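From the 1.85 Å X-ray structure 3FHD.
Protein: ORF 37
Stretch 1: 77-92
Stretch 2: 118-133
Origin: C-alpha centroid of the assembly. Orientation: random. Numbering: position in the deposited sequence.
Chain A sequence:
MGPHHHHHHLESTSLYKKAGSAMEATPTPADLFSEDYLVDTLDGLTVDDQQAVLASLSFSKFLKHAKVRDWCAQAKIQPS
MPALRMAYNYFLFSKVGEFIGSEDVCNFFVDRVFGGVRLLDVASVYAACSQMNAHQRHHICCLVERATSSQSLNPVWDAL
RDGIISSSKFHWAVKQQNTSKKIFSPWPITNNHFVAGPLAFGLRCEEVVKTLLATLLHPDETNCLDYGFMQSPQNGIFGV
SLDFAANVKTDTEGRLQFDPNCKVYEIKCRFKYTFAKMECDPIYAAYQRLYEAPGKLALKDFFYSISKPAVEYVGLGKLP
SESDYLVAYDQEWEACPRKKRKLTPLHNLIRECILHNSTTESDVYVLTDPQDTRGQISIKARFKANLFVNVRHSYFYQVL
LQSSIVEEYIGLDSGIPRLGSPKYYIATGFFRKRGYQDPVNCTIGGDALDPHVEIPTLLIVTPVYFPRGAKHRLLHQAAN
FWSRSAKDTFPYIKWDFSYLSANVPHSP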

# COMPACT_ATOMS: atom_id res chain seq x y z
N ILE A 77 -1.48 35.30 -2.50
CA ILE A 77 -1.48 33.91 -2.07
C ILE A 77 -1.48 32.95 -3.26
O ILE A 77 -2.45 32.86 -4.02
CB ILE A 77 -2.61 33.63 -1.05
CG1 ILE A 77 -2.47 34.53 0.20
CG2 ILE A 77 -2.69 32.13 -0.68
CD1 ILE A 77 -1.12 34.42 0.97
N GLN A 78 -0.37 32.23 -3.42
CA GLN A 78 -0.23 31.19 -4.44
C GLN A 78 0.31 29.88 -3.80
O GLN A 78 1.52 29.62 -3.80
CB GLN A 78 0.65 31.70 -5.59
CG GLN A 78 0.05 32.95 -6.29
CD GLN A 78 1.08 33.90 -6.90
OE1 GLN A 78 2.28 33.63 -6.92
NE2 GLN A 78 0.59 35.03 -7.41
N PRO A 79 -0.59 29.07 -3.20
CA PRO A 79 -0.21 27.89 -2.42
C PRO A 79 0.58 26.83 -3.19
O PRO A 79 0.30 26.53 -4.36
CB PRO A 79 -1.56 27.33 -1.95
CG PRO A 79 -2.47 28.48 -1.99
CD PRO A 79 -2.05 29.25 -3.22
N SER A 80 1.58 26.27 -2.51
CA SER A 80 2.52 25.32 -3.06
C SER A 80 2.37 23.95 -2.37
O SER A 80 1.97 23.89 -1.20
CB SER A 80 3.93 25.86 -2.81
OG SER A 80 4.92 24.96 -3.21
N MET A 81 2.68 22.86 -3.08
CA MET A 81 2.87 21.54 -2.47
C MET A 81 4.37 21.21 -2.38
O MET A 81 5.13 21.53 -3.33
CB MET A 81 2.12 20.47 -3.26
CG MET A 81 0.60 20.68 -3.32
SD MET A 81 -0.31 20.32 -1.78
CE MET A 81 -0.38 18.52 -1.88
N PRO A 82 4.81 20.58 -1.28
CA PRO A 82 3.97 19.96 -0.24
C PRO A 82 3.48 20.87 0.90
O PRO A 82 2.85 20.36 1.83
CB PRO A 82 4.91 18.90 0.31
CG PRO A 82 6.27 19.59 0.26
CD PRO A 82 6.25 20.42 -0.98
N ALA A 83 3.77 22.18 0.86
CA ALA A 83 3.50 23.07 2.00
C ALA A 83 2.04 23.07 2.44
O ALA A 83 1.74 23.06 3.64
CB ALA A 83 4.01 24.53 1.72
N LEU A 84 1.11 23.09 1.49
CA LEU A 84 -0.31 23.14 1.86
C LEU A 84 -0.78 21.79 2.49
O LEU A 84 -1.63 21.76 3.38
CB LEU A 84 -1.14 23.55 0.63
CG LEU A 84 -2.65 23.74 0.80
CD1 LEU A 84 -2.98 24.67 1.99
CD2 LEU A 84 -3.27 24.24 -0.52
N ARG A 85 -0.20 20.69 2.02
CA ARG A 85 -0.45 19.36 2.62
C ARG A 85 0.06 19.30 4.09
O ARG A 85 -0.62 18.72 4.94
CB ARG A 85 0.24 18.27 1.76
CG ARG A 85 -0.07 16.84 2.20
CD ARG A 85 -1.54 16.49 2.05
NE ARG A 85 -1.85 15.22 2.75
CZ ARG A 85 -2.97 14.53 2.61
NH1 ARG A 85 -3.88 14.92 1.74
NH2 ARG A 85 -3.15 13.41 3.32
N MET A 86 1.24 19.88 4.34
CA MET A 86 1.81 20.01 5.71
C MET A 86 0.87 20.83 6.59
O MET A 86 0.57 20.42 7.71
CB MET A 86 3.22 20.64 5.69
CG MET A 86 4.32 19.70 5.21
SD MET A 86 4.47 18.13 6.12
CE MET A 86 4.61 17.09 4.74
N ALA A 87 0.37 21.96 6.07
CA ALA A 87 -0.63 22.81 6.77
C ALA A 87 -1.88 22.01 7.15
O ALA A 87 -2.35 22.07 8.30
CB ALA A 87 -1.02 24.00 5.88
N TYR A 88 -2.43 21.28 6.18
CA TYR A 88 -3.56 20.36 6.42
C TYR A 88 -3.25 19.34 7.52
O TYR A 88 -4.08 19.15 8.43
CB TYR A 88 -3.95 19.60 5.14
CG TYR A 88 -4.87 18.41 5.40
CD1 TYR A 88 -6.17 18.60 5.84
CD2 TYR A 88 -4.40 17.10 5.25
CE1 TYR A 88 -7.03 17.50 6.13
CE2 TYR A 88 -5.23 15.99 5.55
CZ TYR A 88 -6.55 16.22 5.96
OH TYR A 88 -7.36 15.14 6.24
N ASN A 89 -2.08 18.69 7.44
CA ASN A 89 -1.69 17.70 8.48
C ASN A 89 -1.77 18.34 9.88
O ASN A 89 -2.28 17.74 10.83
CB ASN A 89 -0.29 17.13 8.25
CG ASN A 89 -0.30 15.90 7.31
OD1 ASN A 89 0.03 14.79 7.72
ND2 ASN A 89 -0.69 16.10 6.07
N TYR A 90 -1.26 19.56 10.01
CA TYR A 90 -1.35 20.25 11.29
C TYR A 90 -2.79 20.40 11.79
O TYR A 90 -3.10 20.01 12.91
CB TYR A 90 -0.62 21.60 11.26
CG TYR A 90 -0.93 22.38 12.53
CD1 TYR A 90 -0.37 22.00 13.76
CD2 TYR A 90 -1.79 23.48 12.50
CE1 TYR A 90 -0.67 22.70 14.93
CE2 TYR A 90 -2.08 24.21 13.68
CZ TYR A 90 -1.52 23.81 14.87
OH TYR A 90 -1.80 24.53 16.03
N PHE A 91 -3.66 20.99 10.98
CA PHE A 91 -5.08 21.17 11.37
C PHE A 91 -5.78 19.85 11.66
O PHE A 91 -6.59 19.76 12.61
CB PHE A 91 -5.84 21.94 10.28
CG PHE A 91 -5.49 23.42 10.23
CD1 PHE A 91 -5.94 24.28 11.22
CD2 PHE A 91 -4.66 23.92 9.23
CE1 PHE A 91 -5.59 25.66 11.21
CE2 PHE A 91 -4.31 25.27 9.19
CZ PHE A 91 -4.78 26.15 10.20
N LEU A 92 -5.52 18.85 10.81
CA LEU A 92 -6.08 17.51 11.00
C LEU A 92 -5.70 16.95 12.38
O LEU A 92 -6.54 16.56 13.17
CB LEU A 92 -5.57 16.55 9.91
CG LEU A 92 -6.04 15.10 10.12
CD1 LEU A 92 -7.59 15.01 10.29
CD2 LEU A 92 -5.56 14.25 8.99
N ARG A 118 1.10 28.30 19.29
CA ARG A 118 -0.04 27.49 18.83
C ARG A 118 -0.87 28.20 17.74
O ARG A 118 -1.94 28.73 18.02
CB ARG A 118 -0.93 27.05 20.00
CG ARG A 118 -1.70 25.77 19.74
CD ARG A 118 -2.97 25.65 20.58
NE ARG A 118 -3.81 24.56 20.08
CZ ARG A 118 -4.67 23.85 20.82
NH1 ARG A 118 -4.84 24.10 22.12
NH2 ARG A 118 -5.37 22.87 20.24
N LEU A 119 -0.36 28.21 16.51
CA LEU A 119 -1.02 28.93 15.41
C LEU A 119 -2.40 28.36 15.08
O LEU A 119 -2.60 27.15 15.06
CB LEU A 119 -0.13 28.94 14.16
CG LEU A 119 1.27 29.55 14.24
CD1 LEU A 119 1.99 29.36 12.90
CD2 LEU A 119 1.25 31.02 14.66
N LEU A 120 -3.34 29.26 14.83
CA LEU A 120 -4.73 28.89 14.62
C LEU A 120 -5.27 29.30 13.26
O LEU A 120 -6.27 28.74 12.80
CB LEU A 120 -5.63 29.52 15.71
CG LEU A 120 -5.41 29.01 17.13
CD1 LEU A 120 -5.87 30.06 18.13
CD2 LEU A 120 -6.08 27.65 17.36
N ASP A 121 -4.62 30.27 12.62
CA ASP A 121 -5.06 30.80 11.32
C ASP A 121 -4.29 30.17 10.14
O ASP A 121 -3.10 29.86 10.25
CB ASP A 121 -4.93 32.33 11.29
CG ASP A 121 -3.49 32.78 11.33
OD1 ASP A 121 -2.76 32.35 12.26
OD2 ASP A 121 -3.08 33.54 10.42
N VAL A 122 -4.99 29.97 9.03
CA VAL A 122 -4.38 29.30 7.88
C VAL A 122 -3.21 30.09 7.28
O VAL A 122 -2.21 29.48 6.92
CB VAL A 122 -5.43 28.85 6.83
CG1 VAL A 122 -6.05 30.05 6.11
CG2 VAL A 122 -4.83 27.88 5.86
N ALA A 123 -3.31 31.42 7.21
CA ALA A 123 -2.20 32.22 6.67
C ALA A 123 -0.88 31.92 7.38
O ALA A 123 0.12 31.68 6.72
CB ALA A 123 -2.51 33.72 6.74
N SER A 124 -0.89 31.92 8.71
CA SER A 124 0.34 31.69 9.50
C SER A 124 0.83 30.26 9.44
O SER A 124 2.03 30.00 9.24
CB SER A 124 0.14 32.08 10.96
OG SER A 124 -0.17 33.45 11.04
N VAL A 125 -0.09 29.32 9.63
CA VAL A 125 0.26 27.91 9.56
C VAL A 125 0.91 27.62 8.21
O VAL A 125 2.01 27.04 8.16
CB VAL A 125 -0.97 27.01 9.79
CG1 VAL A 125 -0.64 25.55 9.52
CG2 VAL A 125 -1.43 27.19 11.25
N TYR A 126 0.27 28.09 7.13
CA TYR A 126 0.83 27.90 5.79
C TYR A 126 2.25 28.48 5.65
O TYR A 126 3.14 27.82 5.10
CB TYR A 126 -0.09 28.44 4.67
CG TYR A 126 0.59 28.23 3.34
CD1 TYR A 126 0.48 27.00 2.67
CD2 TYR A 126 1.42 29.21 2.81
CE1 TYR A 126 1.15 26.78 1.50
CE2 TYR A 126 2.10 29.01 1.63
CZ TYR A 126 1.95 27.79 0.98
OH TYR A 126 2.63 27.58 -0.18
N ALA A 127 2.46 29.72 6.08
CA ALA A 127 3.76 30.38 6.00
C ALA A 127 4.84 29.55 6.73
O ALA A 127 5.90 29.29 6.18
CB ALA A 127 3.68 31.79 6.51
N ALA A 128 4.54 29.13 7.95
CA ALA A 128 5.48 28.33 8.76
C ALA A 128 5.77 26.97 8.10
O ALA A 128 6.92 26.50 8.10
CB ALA A 128 4.94 28.15 10.18
N CYS A 129 4.72 26.34 7.58
CA CYS A 129 4.88 25.10 6.80
C CYS A 129 5.70 25.32 5.54
O CYS A 129 6.52 24.48 5.18
CB CYS A 129 3.53 24.47 6.48
SG CYS A 129 2.77 23.79 7.96
N SER A 130 5.51 26.47 4.88
CA SER A 130 6.31 26.79 3.71
C SER A 130 7.81 26.89 4.01
O SER A 130 8.65 26.77 3.10
CB SER A 130 5.84 28.11 3.08
OG SER A 130 6.38 28.22 1.78
N GLN A 131 8.14 27.13 5.29
CA GLN A 131 9.52 27.36 5.73
C GLN A 131 10.19 26.08 6.30
O GLN A 131 11.35 26.11 6.74
CB GLN A 131 9.55 28.50 6.77
CG GLN A 131 9.25 29.88 6.19
CD GLN A 131 8.85 30.91 7.26
OE1 GLN A 131 9.25 30.81 8.42
NE2 GLN A 131 8.06 31.91 6.85
N MET A 132 9.46 24.96 6.28
CA MET A 132 10.02 23.68 6.75
C MET A 132 11.10 23.15 5.81
O MET A 132 11.03 23.37 4.62
CB MET A 132 8.93 22.60 6.87
CG MET A 132 7.82 22.90 7.84
SD MET A 132 6.53 21.62 7.77
CE MET A 132 7.39 20.29 8.61
N ASN A 133 12.09 22.46 6.35
CA ASN A 133 13.05 21.73 5.52
C ASN A 133 12.56 20.28 5.28
O ASN A 133 11.54 19.87 5.86
CB ASN A 133 14.46 21.80 6.12
CG ASN A 133 14.56 21.21 7.52
OD1 ASN A 133 14.17 20.08 7.76
ND2 ASN A 133 15.15 21.96 8.43
O HOH W 1 3.28 29.68 -1.71

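Two helices, 83-92 and 122-130, cross at 124° between their N-to-C directions and pack through small and apolar side chains, with one tyrosine hydrogen bond near each end of the contact. The axes approach to 8.3 Å, and alanines sit where the backbones come close: the CA atoms of Ala 83 and Ser 130 lie 5.0 Å apart, those of Ala 87 and Tyr 126 5.4 Å. Ala 83 CB rests 3.8 Å from Ser 130 CA and 3.6 Å from Tyr 126 CE1. Cys 129 points toward the first helix, its SG 3.6 Å from Ala 87 N and 3.9 Å from Met 86 CB. Tyr 126, with chi1 in t, reaches past Ala 83 to the loop before the helix, where its OH accepts a hydrogen bond from Ser 80 N (2.9 Å, 149°). Water 1 joins Tyr 126 OH (2.7 Å) to Gln 78 O (2.7 Å), to which it donates. At the other end, Tyr 90 OH donates to Leu 119 O (2.9 Å), which lies at the ring edge. Each Val 125 methyl packs against both Tyr 90 and Phe 91, CG1 3.8 Å from Tyr 90 CD2 and CG2 3.7 Å from Phe 91 CZ. Phe 91 brings its edge to the backbone before the second helix, CE1 lying 3.5 Å from Leu 120 O.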